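Local atomic coordinates of msDPBB_sym2 protein (Synthetic construct, PDB entry 7DWW), a protein that is a computationally designed, internally repeated double-psi beta-barrel, made to model the core fold of RNA polymerase. Residues Ile42-Ser47 with Val79-Glu84. Sequence-based numbering, arbitrary orientation.
Sequences IMKVSS and VGDLVE
Ile42 and Val83 meet on the buried face of two adjacent antiparallel strands, their side chains crossing obliquely. The touching branch of the isoleucine is the methyl CG2, anti to its own backbone N, which lies 3.7 Å from Val83 CB and 3.9 Å from each of Val83 CG1 and CG2, so that one methyl is set against the whole fork of the valine. Leu75 of helix 69-75 also touches Ile42, while Val9 of strand 4-11 and Val77 pack on Val83, extending this apolar patch into the interior. Met43 and Glu84 form the hydrogen-bonded antiparallel pair beside it, and their side chains rise from the other face of the sheet. Two backbone bonds join this pair, Met43 N to Glu84 O (3.0 Å) and Glu84 N to Met43 O. Each carbonyl oxygen also takes a CA-H...O contact from the residue just before its donor, Ile42 CA on Glu84 O and Val83 CA on Met43 O. The pairing joins the end of strand 39-43 to the start of strand 82-87 in the mixed sheet of a double-psi beta-barrel, the fold of the CDC48 N-terminal domain family. Beyond Met43 the chain leaves the strand and turns back, Lys44 N binding Ser46 O, and strand 47-54 follows. Lys44 reaches alongside 79-84 with a bent chain. CG is anti to the backbone N (chi1 174°), but the middle torsions of this exposed side chain are off the staggered positions, and CE makes a tight carbon-to-oxygen contact with Leu82 O (3.1 Å), not a hydrogen bond. Its ammonium NZ stays 5.5 Å from Asp81 OD1, too far for a salt bridge, though the opposite charges may still attract weakly. Asp81 OD2 instead accepts a bond from Lys78 N, and Glu84 OE2 is hydrogen-bonded to Ser4 OG.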
ATOM      1  N   ILE A  42      -5.568   5.057   2.186  1.00 30.21           N
ATOM      2  CA  ILE A  42      -5.500   4.642   0.795  1.00 29.35           C
ATOM      3  C   ILE A  42      -6.841   4.917   0.154  1.00 37.20           C
ATOM      4  O   ILE A  42      -7.875   4.473   0.657  1.00 34.58           O
ATOM      5  CB  ILE A  42      -5.130   3.153   0.661  1.00 29.60           C
ATOM      6  CG1 ILE A  42      -3.792   2.896   1.344  1.00 26.08           C
ATOM      7  CG2 ILE A  42      -5.081   2.777  -0.831  1.00 32.12           C
ATOM      8  CD1 ILE A  42      -3.572   1.455   1.733  1.00 30.99           C
ATOM      9  N   MET A  43      -6.829   5.652  -0.955  1.00 35.36           N
ATOM     10  CA  MET A  43      -8.053   6.131  -1.579  1.00 44.51           C
ATOM     11  C   MET A  43      -8.077   5.837  -3.074  1.00 46.82           C
ATOM     12  O   MET A  43      -7.034   5.828  -3.754  1.00 38.96           O
ATOM     13  CB  MET A  43      -8.231   7.639  -1.387  1.00 50.61           C
ATOM     14  CG  MET A  43      -7.679   8.178  -0.083  1.00 52.46           C
ATOM     15  SD  MET A  43      -7.765   9.977  -0.018  1.00 78.10           S
ATOM     16  CE  MET A  43      -9.356  10.259  -0.794  1.00 73.51           C
ATOM     17  N   LYS A  44      -9.290   5.566  -3.553  1.00 52.01           N
ATOM     18  CA  LYS A  44      -9.633   5.701  -4.961  1.00 55.88           C
ATOM     19  C   LYS A  44     -10.936   6.491  -5.004  1.00 64.60           C
ATOM     20  O   LYS A  44     -10.917   7.715  -5.171  1.00 68.28           O
ATOM     21  CB  LYS A  44      -9.770   4.336  -5.641  1.00 53.40           C
ATOM     22  CG  LYS A  44     -10.258   4.398  -7.080  1.00 59.01           C
ATOM     23  CD  LYS A  44      -9.569   3.358  -7.948  1.00 53.22           C
ATOM     24  CE  LYS A  44      -8.782   4.017  -9.080  1.00 58.61           C
ATOM     25  NZ  LYS A  44      -9.657   4.888  -9.937  1.00 61.58           N
ATOM     26  N   VAL A  45     -12.083   5.868  -4.757  1.00 67.41           N
ATOM     27  CA  VAL A  45     -13.339   6.577  -4.543  1.00 69.62           C
ATOM     28  C   VAL A  45     -13.765   6.496  -3.083  1.00 69.58           C
ATOM     29  O   VAL A  45     -14.106   7.506  -2.468  1.00 74.50           O
ATOM     30  CB  VAL A  45     -14.444   6.041  -5.481  1.00 72.25           C
ATOM     31  CG1 VAL A  45     -15.832   6.422  -4.961  1.00 71.93           C
ATOM     32  CG2 VAL A  45     -14.226   6.568  -6.893  1.00 71.60           C
ATOM     33  N   SER A  46     -13.751   5.289  -2.513  1.00 70.88           N
ATOM     34  CA  SER A  46     -13.812   5.106  -1.073  1.00 64.75           C
ATOM     35  C   SER A  46     -12.416   5.336  -0.483  1.00 60.22           C
ATOM     36  O   SER A  46     -11.467   5.722  -1.179  1.00 55.17           O
ATOM     37  CB  SER A  46     -14.359   3.714  -0.747  1.00 61.17           C
ATOM     38  OG  SER A  46     -14.780   3.615   0.609  1.00 67.82           O
ATOM     39  N   SER A  47     -12.280   5.119   0.825  1.00 53.49           N
ATOM     40  CA  SER A  47     -10.992   5.210   1.495  1.00 46.21           C
ATOM     41  C   SER A  47     -10.941   4.187   2.620  1.00 46.98           C
ATOM     42  O   SER A  47     -11.970   3.738   3.139  1.00 53.08           O
ATOM     43  CB  SER A  47     -10.721   6.615   2.017  1.00 52.21           C
ATOM     44  OG  SER A  47      -9.977   6.564   3.212  1.00 52.96           O
ATOM     45  N   VAL A  79      -6.403  -5.351  -8.640  1.00 36.31           N
ATOM     46  CA  VAL A  79      -4.995  -5.350  -9.008  1.00 38.75           C
ATOM     47  C   VAL A  79      -4.861  -4.563 -10.306  1.00 40.30           C
ATOM     48  O   VAL A  79      -5.614  -4.808 -11.262  1.00 39.26           O
ATOM     49  CB  VAL A  79      -4.463  -6.787  -9.123  1.00 40.24           C
ATOM     50  CG1 VAL A  79      -3.150  -6.843  -9.905  1.00 39.28           C
ATOM     51  CG2 VAL A  79      -4.264  -7.371  -7.756  1.00 39.05           C
ATOM     52  N   GLY A  80      -3.979  -3.569 -10.318  1.00 38.21           N
ATOM     53  CA  GLY A  80      -3.787  -2.688 -11.470  1.00 39.75           C
ATOM     54  C   GLY A  80      -4.281  -1.254 -11.243  1.00 40.37           C
ATOM     55  O   GLY A  80      -3.777  -0.342 -11.908  1.00 47.03           O
ATOM     56  N   ASP A  81      -5.224  -1.060 -10.334  1.00 40.45           N
ATOM     57  CA  ASP A  81      -5.757   0.281 -10.084  1.00 36.56           C
ATOM     58  C   ASP A  81      -4.691   1.195  -9.497  1.00 34.99           C
ATOM     59  O   ASP A  81      -3.803   0.755  -8.765  1.00 41.96           O
ATOM     60  CB  ASP A  81      -6.927   0.225  -9.108  1.00 36.20           C
ATOM     61  CG  ASP A  81      -8.169  -0.374  -9.716  1.00 47.83           C
ATOM     62  OD1 ASP A  81      -8.313  -0.311 -10.955  1.00 44.61           O
ATOM     63  OD2 ASP A  81      -9.015  -0.859  -8.932  1.00 45.54           O
ATOM     64  N   LEU A  82      -4.770   2.483  -9.838  1.00 36.00           N
ATOM     65  CA  LEU A  82      -3.965   3.477  -9.137  1.00 39.25           C
ATOM     66  C   LEU A  82      -4.700   3.892  -7.873  1.00 32.94           C
ATOM     67  O   LEU A  82      -5.926   4.058  -7.892  1.00 42.11           O
ATOM     68  CB  LEU A  82      -3.705   4.708  -9.996  1.00 35.11           C
ATOM     69  CG  LEU A  82      -2.946   4.469 -11.305  1.00 36.53           C
ATOM     70  CD1 LEU A  82      -2.672   5.778 -11.974  1.00 41.93           C
ATOM     71  CD2 LEU A  82      -1.653   3.763 -11.011  1.00 37.08           C
ATOM     72  N   VAL A  83      -3.949   4.039  -6.771  1.00 32.46           N
ATOM     73  CA  VAL A  83      -4.462   4.575  -5.513  1.00 33.05           C
ATOM     74  C   VAL A  83      -3.522   5.674  -5.061  1.00 34.80           C
ATOM     75  O   VAL A  83      -2.334   5.675  -5.394  1.00 30.10           O
ATOM     76  CB  VAL A  83      -4.589   3.514  -4.393  1.00 33.38           C
ATOM     77  CG1 VAL A  83      -5.753   2.596  -4.700  1.00 34.43           C
ATOM     78  CG2 VAL A  83      -3.295   2.705  -4.296  1.00 30.57           C
ATOM     79  N   GLU A  84      -4.068   6.589  -4.269  1.00 29.54           N
ATOM     80  CA  GLU A  84      -3.281   7.569  -3.536  1.00 37.01           C
ATOM     81  C   GLU A  84      -3.064   7.113  -2.107  1.00 32.59           C
ATOM     82  O   GLU A  84      -4.008   6.673  -1.437  1.00 35.81           O
ATOM     83  CB  GLU A  84      -3.955   8.938  -3.511  1.00 34.83           C
ATOM     84  CG  GLU A  84      -3.229   9.936  -2.648  1.00 40.15           C
ATOM     85  CD  GLU A  84      -3.831  11.309  -2.750  1.00 55.19           C
ATOM     86  OE1 GLU A  84      -4.824  11.483  -3.493  1.00 59.71           O
ATOM     87  OE2 GLU A  84      -3.296  12.224  -2.093  1.00 63.71           O
TER